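Adenylate isopentenyltransferase (Humulus lupulus, PDB 3A8T) transfers an isopentenyl (dimethylallyl) group from dimethylallyl diphosphate to AMP, ADP or ATP, a step in the biosynthesis of plant cytokinins. Local coordinates at residues Val182-Leu187 / Arg281-Ile286; Asp215-Glu220 / Glu236-Phe241; Lys230-Pro235 / Glu273-Leu278. All blocks are in the same frame, centred on the assembly; numbering follows the deposited sequence.

Overall arrangement
Contacts 1 and 3 follow one long helix, 257-289, along the ATP site, and contact 2 lies farther out on the shorter helix 234-243. The centres of contacts 1 and 3 are about 15 Å apart, and both reach ATP: contact 1 through Gln282 and Lys285 near the phosphates, contact 3 through residues 230-232 and Leu278 at the adenosine. Contact 2, about 13 Å from contact 3 and 28 Å from contact 1 between centres, does not touch the nucleotide; the side chain of Asp217 is about 11 Å from the bound ATP. Contacts 2 and 3 are nevertheless joined directly, with Glu236 OE2 and Asn274 ND2 2.8 Å apart, a probable hydrogen bond.

Contact 1: residues Val182-Leu187 / Arg281-Ile286; sequences VSVKVL and RQIGKI. With ATP (adenosine-5'-triphosphate), chain B.
Val184 and Ile283 mark the closest backbone approach, their CA atoms 9.0 Å apart, so the start of helix 184-201 and the late turns of helix 257-289 meet through side-chain ends alone. Ile283 does the reaching. Its CG1 stands anti to the carbonyl carbon (chi1 -68°) and the chain is extended beyond it (chi2 163°), which carries CD1 out to two residues of the other helix. There CD1 lies 3.8 Å from Val184 CG1, the two side chains crossing obliquely, and 4.2 Å from Leu187 CD2. Leu187 is the buried member of the trio and also packs on Ala48 of the ATP-binding loop, whereas Val184 is exposed. Gln282, just before Ile283, serves the ATP site: its OE1 accepts a hydrogen bond from Thr49 N, while its NE2 makes a weak hydrogen bond to Gly138 O and a near contact of 3.5 Å with ATP O2A. Lys285 likewise points its NZ at the phosphates, 3.5 Å from O3G of ATP. The small buried area, 95 Å² in all, and the purely methyl-to-methyl chemistry imply a light, non-directional apolar contact behind a helix whose Gln282 and Lys285 address the nucleotide.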
loop_
_atom_site.group_PDB
_atom_site.type_symbol
_atom_site.label_atom_id
_atom_site.label_comp_id
_atom_site.label_asym_id
_atom_site.label_seq_id
_atom_site.Cartn_x
_atom_site.Cartn_y
_atom_site.Cartn_z
ATOM N N VAL A 182 -3.196 -13.097 4.926
ATOM C CA VAL A 182 -4.348 -13.572 4.199
ATOM C C VAL A 182 -3.884 -14.749 3.335
ATOM O O VAL A 182 -2.793 -14.710 2.775
ATOM C CB VAL A 182 -4.870 -12.449 3.298
ATOM C CG1 VAL A 182 -6.041 -12.914 2.468
ATOM C CG2 VAL A 182 -5.287 -11.282 4.175
ATOM N N SER A 183 -4.651 -15.819 3.232
ATOM C CA SER A 183 -4.187 -16.874 2.368
ATOM C C SER A 183 -3.991 -16.327 0.944
ATOM O O SER A 183 -4.784 -15.530 0.479
ATOM C CB SER A 183 -5.192 -17.990 2.374
ATOM O OG SER A 183 -5.017 -18.709 3.582
ATOM N N VAL A 184 -2.930 -16.744 0.258
ATOM C CA VAL A 184 -2.674 -16.237 -1.085
ATOM C C VAL A 184 -3.884 -16.234 -1.997
ATOM O O VAL A 184 -4.239 -15.195 -2.550
ATOM C CB VAL A 184 -1.494 -16.988 -1.790
ATOM C CG1 VAL A 184 -0.166 -16.432 -1.273
ATOM C CG2 VAL A 184 -1.568 -18.492 -1.548
ATOM N N LYS A 185 -4.534 -17.381 -2.131
ATOM C CA LYS A 185 -5.711 -17.449 -2.992
ATOM C C LYS A 185 -6.773 -16.407 -2.655
ATOM O O LYS A 185 -7.287 -15.753 -3.526
ATOM C CB LYS A 185 -6.349 -18.838 -2.964
ATOM C CG LYS A 185 -7.296 -19.037 -4.125
ATOM C CD LYS A 185 -6.649 -18.482 -5.422
ATOM C CE LYS A 185 -7.463 -18.747 -6.691
ATOM N NZ LYS A 185 -8.892 -18.329 -6.609
ATOM N N VAL A 186 -7.126 -16.266 -1.388
ATOM C CA VAL A 186 -8.119 -15.266 -1.034
ATOM C C VAL A 186 -7.601 -13.858 -1.358
ATOM O O VAL A 186 -8.329 -13.033 -1.898
ATOM C CB VAL A 186 -8.480 -15.388 0.454
ATOM C CG1 VAL A 186 -9.453 -14.256 0.880
ATOM C CG2 VAL A 186 -9.115 -16.753 0.675
ATOM N N LEU A 187 -6.324 -13.622 -1.070
ATOM C CA LEU A 187 -5.699 -12.338 -1.290
ATOM C C LEU A 187 -5.724 -12.029 -2.766
ATOM O O LEU A 187 -6.170 -10.980 -3.189
ATOM C CB LEU A 187 -4.287 -12.355 -0.747
ATOM C CG LEU A 187 -3.551 -11.009 -0.820
ATOM C CD1 LEU A 187 -4.363 -9.931 -0.125
ATOM C CD2 LEU A 187 -2.139 -11.169 -0.243
ATOM N N ARG A 281 5.775 -11.536 -3.732
ATOM C CA ARG A 281 7.129 -11.117 -3.351
ATOM C C ARG A 281 7.176 -10.458 -1.973
ATOM O O ARG A 281 8.184 -10.531 -1.285
ATOM C CB ARG A 281 7.719 -10.161 -4.386
ATOM C CG ARG A 281 8.008 -10.832 -5.697
ATOM C CD ARG A 281 8.742 -9.918 -6.684
ATOM N NE ARG A 281 7.975 -8.737 -7.112
ATOM C CZ ARG A 281 7.199 -8.665 -8.205
ATOM N NH1 ARG A 281 7.040 -9.712 -9.030
ATOM N NH2 ARG A 281 6.614 -7.507 -8.499
ATOM N N GLN A 282 6.084 -9.800 -1.586
ATOM C CA GLN A 282 5.989 -9.146 -0.298
ATOM C C GLN A 282 5.926 -10.142 0.833
ATOM O O GLN A 282 6.613 -9.985 1.832
ATOM C CB GLN A 282 4.763 -8.264 -0.270
ATOM C CG GLN A 282 4.956 -7.005 -1.101
ATOM C CD GLN A 282 3.747 -6.112 -1.087
ATOM O OE1 GLN A 282 2.630 -6.587 -1.251
ATOM N NE2 GLN A 282 3.962 -4.799 -0.917
ATOM N N ILE A 283 5.101 -11.173 0.656
ATOM C CA ILE A 283 4.924 -12.232 1.635
ATOM C C ILE A 283 6.251 -12.956 1.877
ATOM O O ILE A 283 6.667 -13.108 3.026
ATOM C CB ILE A 283 3.880 -13.232 1.124
ATOM C CG1 ILE A 283 2.504 -12.563 1.092
ATOM C CG2 ILE A 283 3.894 -14.481 1.938
ATOM C CD1 ILE A 283 1.484 -13.327 0.234
ATOM N N GLY A 284 6.917 -13.375 0.796
ATOM C CA GLY A 284 8.172 -14.075 0.935
ATOM C C GLY A 284 9.158 -13.224 1.675
ATOM O O GLY A 284 9.897 -13.672 2.546
ATOM N N LYS A 285 9.160 -11.960 1.306
ATOM C CA LYS A 285 10.010 -10.980 1.927
ATOM C C LYS A 285 9.661 -10.918 3.435
ATOM O O LYS A 285 10.542 -10.938 4.314
ATOM C CB LYS A 285 9.730 -9.678 1.216
ATOM C CG LYS A 285 10.645 -8.505 1.470
ATOM C CD LYS A 285 10.389 -7.456 0.400
ATOM C CE LYS A 285 10.714 -8.032 -0.971
ATOM N NZ LYS A 285 10.917 -6.979 -2.018
ATOM N N ILE A 286 8.377 -10.864 3.757
ATOM C CA ILE A 286 8.004 -10.838 5.162
ATOM C C ILE A 286 8.466 -12.112 5.854
ATOM O O ILE A 286 8.971 -12.084 6.967
ATOM C CB ILE A 286 6.487 -10.670 5.356
ATOM C CG1 ILE A 286 6.094 -9.241 4.977
ATOM C CG2 ILE A 286 6.116 -10.993 6.806
ATOM C CD1 ILE A 286 4.653 -9.052 4.578
HETATM P PG ATP B . 11.335 -3.201 -4.233
HETATM O O1G ATP B . 12.470 -2.508 -3.545
HETATM O O2G ATP B . 11.040 -2.397 -5.620
HETATM O O3G ATP B . 11.738 -4.720 -4.599
HETATM P PB ATP B . 10.001 -2.450 -1.942
HETATM O O1B ATP B . 10.379 -3.247 -0.815
HETATM O O2B ATP B . 11.022 -1.288 -2.081
HETATM O O3B ATP B . 9.968 -3.313 -3.286
HETATM P PA ATP B . 7.207 -2.424 -2.327
HETATM O O1A ATP B . 7.152 -3.877 -2.357
HETATM O O2A ATP B . 5.941 -1.931 -1.439
HETATM O O3A ATP B . 8.553 -1.788 -1.615
HETATM O "O5'" ATP B . 6.941 -1.757 -3.786
HETATM C "C5'" ATP B . 7.592 -2.420 -4.835
HETATM C "C4'" ATP B . 6.845 -2.059 -6.105
HETATM O "O4'" ATP B . 5.482 -2.482 -5.972
HETATM C "C3'" ATP B . 6.752 -0.541 -6.393
HETATM O "O3'" ATP B . 7.892 -0.091 -7.120
HETATM C "C2'" ATP B . 5.438 -0.438 -7.185
HETATM O "O2'" ATP B . 5.667 -0.679 -8.530
HETATM C "C1'" ATP B . 4.552 -1.515 -6.601
HETATM N N9 ATP B . 3.626 -0.939 -5.587
HETATM C C8 ATP B . 3.813 -0.917 -4.206
HETATM N N7 ATP B . 2.849 -0.239 -3.617
HETATM C C5 ATP B . 1.980 0.216 -4.563
HETATM C C6 ATP B . 0.761 1.005 -4.576
HETATM N N6 ATP B . 0.198 1.509 -3.431
HETATM N N1 ATP B . 0.176 1.246 -5.768
HETATM C C2 ATP B . 0.687 0.780 -6.900
HETATM N N3 ATP B . 1.806 0.054 -6.944
HETATM C C4 ATP B . 2.478 -0.248 -5.844
#

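Contact 2: residues Asp215-Glu220 / Glu236-Phe241; sequences DEDHDE and EFDRYF
Asp238 and His218 supply nearly all of the surface buried here, 62 and 52 Å² respectively. The imidazole presents its edge to the carboxylate: His218 CD2 is 3.4 Å from Asp238 OD2, which lies near the ring plane, while ring and carboxylate planes are turned 69° apart. This places a ring carbon, not a ring nitrogen, nearest the acid; His218 NE2 is 4.3 Å from Asp238 OD2. Asp238 gets there with CG anti to its carbonyl carbon (chi1 -75°), its CB directed toward the loop. Over one face of the His218 ring sits Asp215 O, 3.5 Å above the plane and offset toward the rim. The imidazole also stacks with the ring of Tyr211. A type I beta turn from Asp217 to Glu220, closed by the 2.9 Å bond from Glu220 N to Asp217 O, places His218 at its second position.

Asp217 adds a second acid, with its OD1 4.1 Å from Asp238 OD2. Two like charges this close would probably repel, but arginines offset them: Arg229 makes salt bridges to Asp215, Asp217 and Asp238, and Arg225 makes another to Asp238 OD2 while its NH1 bonds Glu220 O. Replacing Asp238 with an alanine is likely to leave Arg225 without this carboxylate mate, take one of three acids from Arg229 and open a gap beside the imidazole edge. The chemistry therefore implies that shared arginines probably hold the loop to the helix in large part, with the histidine edge packed against the carboxylate they grip.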
loop_
_atom_site.group_PDB
_atom_site.type_symbol
_atom_site.label_atom_id
_atom_site.label_comp_id
_atom_site.label_asym_id
_atom_site.label_seq_id
_atom_site.Cartn_x
_atom_site.Cartn_y
_atom_site.Cartn_z
ATOM N N ASP A 215 6.756 11.808 -21.514
ATOM C CA ASP A 215 7.403 10.790 -20.684
ATOM C C ASP A 215 8.180 9.809 -21.543
ATOM O O ASP A 215 7.697 9.303 -22.539
ATOM C CB ASP A 215 6.393 10.044 -19.801
ATOM C CG ASP A 215 5.991 10.856 -18.587
ATOM O OD1 ASP A 215 6.897 11.453 -17.949
ATOM O OD2 ASP A 215 4.781 10.900 -18.279
ATOM N N GLU A 216 9.393 9.521 -21.121
ATOM C CA GLU A 216 10.248 8.653 -21.893
ATOM C C GLU A 216 10.270 7.192 -21.461
ATOM O O GLU A 216 11.078 6.426 -21.984
ATOM C CB GLU A 216 11.674 9.244 -21.861
ATOM C CG GLU A 216 11.717 10.739 -22.316
ATOM C CD GLU A 216 13.084 11.423 -22.160
ATOM O OE1 GLU A 216 13.140 12.666 -22.370
ATOM O OE2 GLU A 216 14.091 10.732 -21.844
ATOM N N ASP A 217 9.395 6.805 -20.535
ATOM C CA ASP A 217 9.400 5.423 -20.025
ATOM C C ASP A 217 8.217 4.530 -20.423
ATOM O O ASP A 217 8.032 3.499 -19.767
ATOM C CB ASP A 217 9.434 5.415 -18.488
ATOM C CG ASP A 217 8.222 6.173 -17.864
ATOM O OD1 ASP A 217 7.182 6.304 -18.541
ATOM O OD2 ASP A 217 8.296 6.652 -16.714
ATOM N N HIS A 218 7.443 4.927 -21.439
ATOM C CA HIS A 218 6.226 4.205 -21.833
ATOM C C HIS A 218 6.378 2.752 -22.187
ATOM O O HIS A 218 5.435 1.960 -22.006
ATOM C CB HIS A 218 5.489 4.933 -22.970
ATOM C CG HIS A 218 4.941 6.272 -22.573
ATOM N ND1 HIS A 218 4.819 7.317 -23.466
ATOM C CD2 HIS A 218 4.505 6.743 -21.382
ATOM C CE1 HIS A 218 4.342 8.377 -22.842
ATOM N NE2 HIS A 218 4.143 8.056 -21.575
ATOM N N ASP A 219 7.563 2.405 -22.680
ATOM C CA ASP A 219 7.869 1.032 -23.058
ATOM C C ASP A 219 8.614 0.285 -21.975
ATOM O O ASP A 219 9.160 -0.773 -22.251
ATOM C CB ASP A 219 8.759 0.996 -24.301
ATOM C CG ASP A 219 9.888 2.025 -24.241
ATOM O OD1 ASP A 219 10.364 2.434 -23.136
ATOM O OD2 ASP A 219 10.307 2.441 -25.331
ATOM N N GLU A 220 8.608 0.817 -20.758
ATOM C CA GLU A 220 9.394 0.252 -19.661
ATOM C C GLU A 220 8.586 -0.189 -18.438
ATOM O O GLU A 220 7.570 0.407 -18.083
ATOM C CB GLU A 220 10.514 1.277 -19.297
ATOM C CG GLU A 220 11.254 1.019 -18.003
ATOM C CD GLU A 220 12.279 2.110 -17.598
ATOM O OE1 GLU A 220 12.044 3.328 -17.785
ATOM O OE2 GLU A 220 13.330 1.750 -17.048
ATOM N N GLU A 236 1.114 -0.393 -17.374
ATOM C CA GLU A 236 0.103 -1.217 -18.054
ATOM C C GLU A 236 -0.768 -0.353 -18.948
ATOM O O GLU A 236 -0.941 -0.661 -20.139
ATOM C CB GLU A 236 -0.769 -2.013 -17.059
ATOM C CG GLU A 236 -0.028 -2.987 -16.181
ATOM C CD GLU A 236 0.626 -2.341 -14.947
ATOM O OE1 GLU A 236 0.795 -1.086 -14.858
ATOM O OE2 GLU A 236 0.971 -3.108 -14.031
ATOM N N PHE A 237 -1.302 0.734 -18.402
ATOM C CA PHE A 237 -2.103 1.577 -19.264
ATOM C C PHE A 237 -1.322 2.368 -20.263
ATOM O O PHE A 237 -1.867 2.711 -21.297
ATOM C CB PHE A 237 -3.097 2.435 -18.466
ATOM C CG PHE A 237 -4.434 1.731 -18.295
ATOM C CD1 PHE A 237 -5.249 1.476 -19.427
ATOM C CD2 PHE A 237 -4.814 1.158 -17.056
ATOM C CE1 PHE A 237 -6.396 0.659 -19.325
ATOM C CE2 PHE A 237 -5.949 0.350 -16.953
ATOM C CZ PHE A 237 -6.740 0.095 -18.084
ATOM N N ASP A 238 -0.053 2.666 -19.984
ATOM C CA ASP A 238 0.780 3.384 -20.979
ATOM C C ASP A 238 0.830 2.525 -22.266
ATOM O O ASP A 238 0.794 3.033 -23.399
ATOM C CB ASP A 238 2.213 3.635 -20.468
ATOM C CG ASP A 238 2.284 4.767 -19.434
ATOM O OD1 ASP A 238 1.287 5.519 -19.287
ATOM O OD2 ASP A 238 3.331 4.918 -18.757
ATOM N N ARG A 239 0.880 1.217 -22.100
ATOM C CA ARG A 239 0.913 0.343 -23.252
ATOM C C ARG A 239 -0.395 0.535 -24.038
ATOM O O ARG A 239 -0.389 0.635 -25.244
ATOM C CB ARG A 239 1.076 -1.075 -22.763
ATOM C CG ARG A 239 1.192 -2.141 -23.810
ATOM C CD ARG A 239 2.062 -3.274 -23.257
ATOM N NE ARG A 239 2.061 -4.351 -24.216
ATOM C CZ ARG A 239 2.695 -4.282 -25.372
ATOM N NH1 ARG A 239 3.404 -3.207 -25.696
ATOM N NH2 ARG A 239 2.551 -5.250 -26.244
ATOM N N TYR A 240 -1.514 0.620 -23.335
ATOM C CA TYR A 240 -2.805 0.851 -23.966
ATOM C C TYR A 240 -2.875 2.241 -24.599
ATOM O O TYR A 240 -3.235 2.370 -25.738
ATOM C CB TYR A 240 -3.911 0.714 -22.942
ATOM C CG TYR A 240 -5.242 1.102 -23.458
ATOM C CD1 TYR A 240 -6.047 0.189 -24.135
ATOM C CD2 TYR A 240 -5.727 2.381 -23.265
ATOM C CE1 TYR A 240 -7.299 0.534 -24.599
ATOM C CE2 TYR A 240 -6.992 2.734 -23.732
ATOM C CZ TYR A 240 -7.772 1.805 -24.392
ATOM O OH TYR A 240 -9.030 2.167 -24.806
ATOM N N PHE A 241 -2.520 3.287 -23.864
ATOM C CA PHE A 241 -2.580 4.627 -24.434
ATOM C C PHE A 241 -1.593 4.759 -25.624
ATOM O O PHE A 241 -1.721 5.622 -26.468
ATOM C CB PHE A 241 -2.242 5.687 -23.360
ATOM C CG PHE A 241 -3.194 5.725 -22.208
ATOM C CD1 PHE A 241 -4.562 5.852 -22.404
ATOM C CD2 PHE A 241 -2.725 5.680 -20.886
ATOM C CE1 PHE A 241 -5.446 5.940 -21.307
ATOM C CE2 PHE A 241 -3.647 5.773 -19.787
ATOM C CZ PHE A 241 -4.974 5.901 -20.008
#

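Contact 3: residues Lys230-Pro235 / Glu273-Leu278. With ATP (adenosine-5'-triphosphate), chain B.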
loop_
_atom_site.group_PDB
_atom_site.type_symbol
_atom_site.label_atom_id
_atom_site.label_comp_id
_atom_site.label_asym_id
_atom_site.label_seq_id
_atom_site.Cartn_x
_atom_site.Cartn_y
_atom_site.Cartn_z
ATOM N N LYS A 230 6.334 4.183 -11.175
ATOM C CA LYS A 230 6.483 2.749 -10.944
ATOM C C LYS A 230 5.164 2.070 -10.491
ATOM O O LYS A 230 5.053 0.861 -10.603
ATOM C CB LYS A 230 7.489 2.462 -9.831
ATOM C CG LYS A 230 8.898 2.900 -10.128
ATOM C CD LYS A 230 9.780 2.584 -8.939
ATOM C CE LYS A 230 10.476 1.269 -9.154
ATOM N NZ LYS A 230 11.174 0.843 -7.907
ATOM N N ALA A 231 4.204 2.839 -9.973
ATOM C CA ALA A 231 2.926 2.346 -9.451
ATOM C C ALA A 231 2.259 1.340 -10.348
ATOM O O ALA A 231 2.209 1.566 -11.546
ATOM C CB ALA A 231 2.001 3.531 -9.219
ATOM N N ILE A 232 1.752 0.222 -9.808
ATOM C CA ILE A 232 1.098 -0.758 -10.696
ATOM C C ILE A 232 -0.112 -0.043 -11.325
ATOM O O ILE A 232 -0.877 0.636 -10.630
ATOM C CB ILE A 232 0.572 -2.049 -9.974
ATOM C CG1 ILE A 232 1.683 -2.795 -9.249
ATOM C CG2 ILE A 232 0.006 -2.989 -10.991
ATOM C CD1 ILE A 232 2.747 -3.174 -10.084
ATOM N N GLY A 233 -0.254 -0.180 -12.645
ATOM C CA GLY A 233 -1.334 0.493 -13.353
ATOM C C GLY A 233 -0.780 1.501 -14.328
ATOM O O GLY A 233 -1.253 1.653 -15.472
ATOM N N VAL A 234 0.286 2.176 -13.927
ATOM C CA VAL A 234 0.792 3.158 -14.862
ATOM C C VAL A 234 1.433 2.593 -16.122
ATOM O O VAL A 234 1.131 3.018 -17.200
ATOM C CB VAL A 234 1.810 4.079 -14.232
ATOM C CG1 VAL A 234 2.190 5.106 -15.237
ATOM C CG2 VAL A 234 1.256 4.708 -12.954
ATOM N N PRO A 235 2.376 1.659 -15.969
ATOM C CA PRO A 235 3.059 1.057 -17.140
ATOM C C PRO A 235 2.084 0.278 -18.021
ATOM O O PRO A 235 2.184 0.349 -19.250
ATOM C CB PRO A 235 4.128 0.129 -16.523
ATOM C CG PRO A 235 4.075 0.404 -14.951
ATOM C CD PRO A 235 2.676 0.939 -14.711
ATOM N N GLU A 273 -2.550 -9.246 -12.489
ATOM C CA GLU A 273 -1.371 -10.112 -12.423
ATOM C C GLU A 273 -0.164 -9.524 -11.735
ATOM O O GLU A 273 0.470 -10.197 -10.953
ATOM C CB GLU A 273 -0.932 -10.493 -13.828
ATOM C CG GLU A 273 -1.298 -11.889 -14.234
ATOM C CD GLU A 273 -0.906 -12.138 -15.668
ATOM O OE1 GLU A 273 -1.834 -12.196 -16.539
ATOM O OE2 GLU A 273 0.341 -12.242 -15.913
ATOM N N ASN A 274 0.208 -8.299 -12.091
ATOM C CA ASN A 274 1.357 -7.662 -11.456
ATOM C C ASN A 274 1.137 -7.471 -9.963
ATOM O O ASN A 274 2.045 -7.548 -9.178
ATOM C CB ASN A 274 1.658 -6.331 -12.147
ATOM C CG ASN A 274 2.225 -6.559 -13.563
ATOM O OD1 ASN A 274 2.700 -7.653 -13.836
ATOM N ND2 ASN A 274 2.155 -5.575 -14.444
ATOM N N THR A 275 -0.121 -7.285 -9.598
ATOM C CA THR A 275 -0.549 -7.027 -8.229
ATOM C C THR A 275 -0.426 -8.293 -7.424
ATOM O O THR A 275 0.061 -8.306 -6.300
ATOM C CB THR A 275 -1.987 -6.545 -8.256
ATOM O OG1 THR A 275 -2.038 -5.237 -8.853
ATOM C CG2 THR A 275 -2.571 -6.542 -6.863
ATOM N N CYS A 276 -0.850 -9.366 -8.078
ATOM C CA CYS A 276 -0.815 -10.676 -7.547
ATOM C C CYS A 276 0.637 -11.093 -7.367
ATOM O O CYS A 276 0.981 -11.663 -6.336
ATOM C CB CYS A 276 -1.636 -11.600 -8.468
ATOM S SG CYS A 276 -3.488 -11.269 -8.317
ATOM N N HIS A 277 1.495 -10.801 -8.338
ATOM C CA HIS A 277 2.901 -11.147 -8.199
ATOM C C HIS A 277 3.576 -10.330 -7.107
ATOM O O HIS A 277 4.428 -10.832 -6.392
ATOM C CB HIS A 277 3.648 -10.913 -9.516
ATOM C CG HIS A 277 3.535 -12.057 -10.475
ATOM N ND1 HIS A 277 3.389 -11.885 -11.837
ATOM C CD2 HIS A 277 3.529 -13.393 -10.261
ATOM C CE1 HIS A 277 3.292 -13.065 -12.415
ATOM N NE2 HIS A 277 3.373 -13.995 -11.480
ATOM N N LEU A 278 3.221 -9.044 -7.027
ATOM C CA LEU A 278 3.797 -8.162 -6.002
ATOM C C LEU A 278 3.424 -8.733 -4.625
ATOM O O LEU A 278 4.232 -8.735 -3.701
ATOM C CB LEU A 278 3.248 -6.731 -6.148
ATOM C CG LEU A 278 3.616 -5.818 -4.976
ATOM C CD1 LEU A 278 5.145 -5.657 -4.895
ATOM C CD2 LEU A 278 2.924 -4.466 -5.098
HETATM P PG ATP B . 11.335 -3.201 -4.233
HETATM O O1G ATP B . 12.470 -2.508 -3.545
HETATM O O2G ATP B . 11.040 -2.397 -5.620
HETATM O O3G ATP B . 11.738 -4.720 -4.599
HETATM P PB ATP B . 10.001 -2.450 -1.942
HETATM O O1B ATP B . 10.379 -3.247 -0.815
HETATM O O2B ATP B . 11.022 -1.288 -2.081
HETATM O O3B ATP B . 9.968 -3.313 -3.286
HETATM P PA ATP B . 7.207 -2.424 -2.327
HETATM O O1A ATP B . 7.152 -3.877 -2.357
HETATM O O2A ATP B . 5.941 -1.931 -1.439
HETATM O O3A ATP B . 8.553 -1.788 -1.615
HETATM O "O5'" ATP B . 6.941 -1.757 -3.786
HETATM C "C5'" ATP B . 7.592 -2.420 -4.835
HETATM C "C4'" ATP B . 6.845 -2.059 -6.105
HETATM O "O4'" ATP B . 5.482 -2.482 -5.972
HETATM C "C3'" ATP B . 6.752 -0.541 -6.393
HETATM O "O3'" ATP B . 7.892 -0.091 -7.120
HETATM C "C2'" ATP B . 5.438 -0.438 -7.185
HETATM O "O2'" ATP B . 5.667 -0.679 -8.530
HETATM C "C1'" ATP B . 4.552 -1.515 -6.601
HETATM N N9 ATP B . 3.626 -0.939 -5.587
HETATM C C8 ATP B . 3.813 -0.917 -4.206
HETATM N N7 ATP B . 2.849 -0.239 -3.617
HETATM C C5 ATP B . 1.980 0.216 -4.563
HETATM C C6 ATP B . 0.761 1.005 -4.576
HETATM N N6 ATP B . 0.198 1.509 -3.431
HETATM N N1 ATP B . 0.176 1.246 -5.768
HETATM C C2 ATP B . 0.687 0.780 -6.900
HETATM N N3 ATP B . 1.806 0.054 -6.944
HETATM C C4 ATP B . 2.478 -0.248 -5.844
#
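The ATP-binding site includes this contact, in which Ile232 is wedged between the nucleotide and Asn274 and Thr275 of helix 257-289. Its backbone holds the base: Ile232 N donates to ATP N3 over 2.9 Å, nearly straight at 170°. Because N3 is common to adenine and guanine, this bond alone would not tell the two purines apart. Two residues earlier, Lys230 O accepts a hydrogen bond from the ribose O2' of ATP at 2.7 Å, so base and sugar are gripped by one short piece of main chain.

Both branches of the isoleucine are used. CG1, anti to the carbonyl carbon (chi1 -58°), lies 3.7 Å from ATP N3, and its terminal CD1 carries on to Asn274 CB at 3.9 Å. CG2 meets Thr275 OG1 at 3.7 Å and packs on Asn274 CB as well. The threonine hydroxyl has its hydrogen-bond partner elsewhere, in Ile271 O. Leu278, one turn along from Asn274, brings both methyls against the sugar, CD2 and CD1 each 3.4 Å from O4' of ATP. On the ribose hydroxyl side, Lys230 NZ comes within 3.5 Å of ATP O3'.

Gly233 follows with phi at 116°, where a side chain would press against the carbonyl oxygen of Ile232. It is the N-cap residue of helix 234-243, and its N is bound by Glu236 OE1 from that helix's first turn. Through its OE2, bonded to Asn274 ND2, Glu236 also ties the start of helix 234-243 to helix 257-289, and the loop leading into helix 234-243 packs on helix 257-289 through Ile232, with the adenosine alongside.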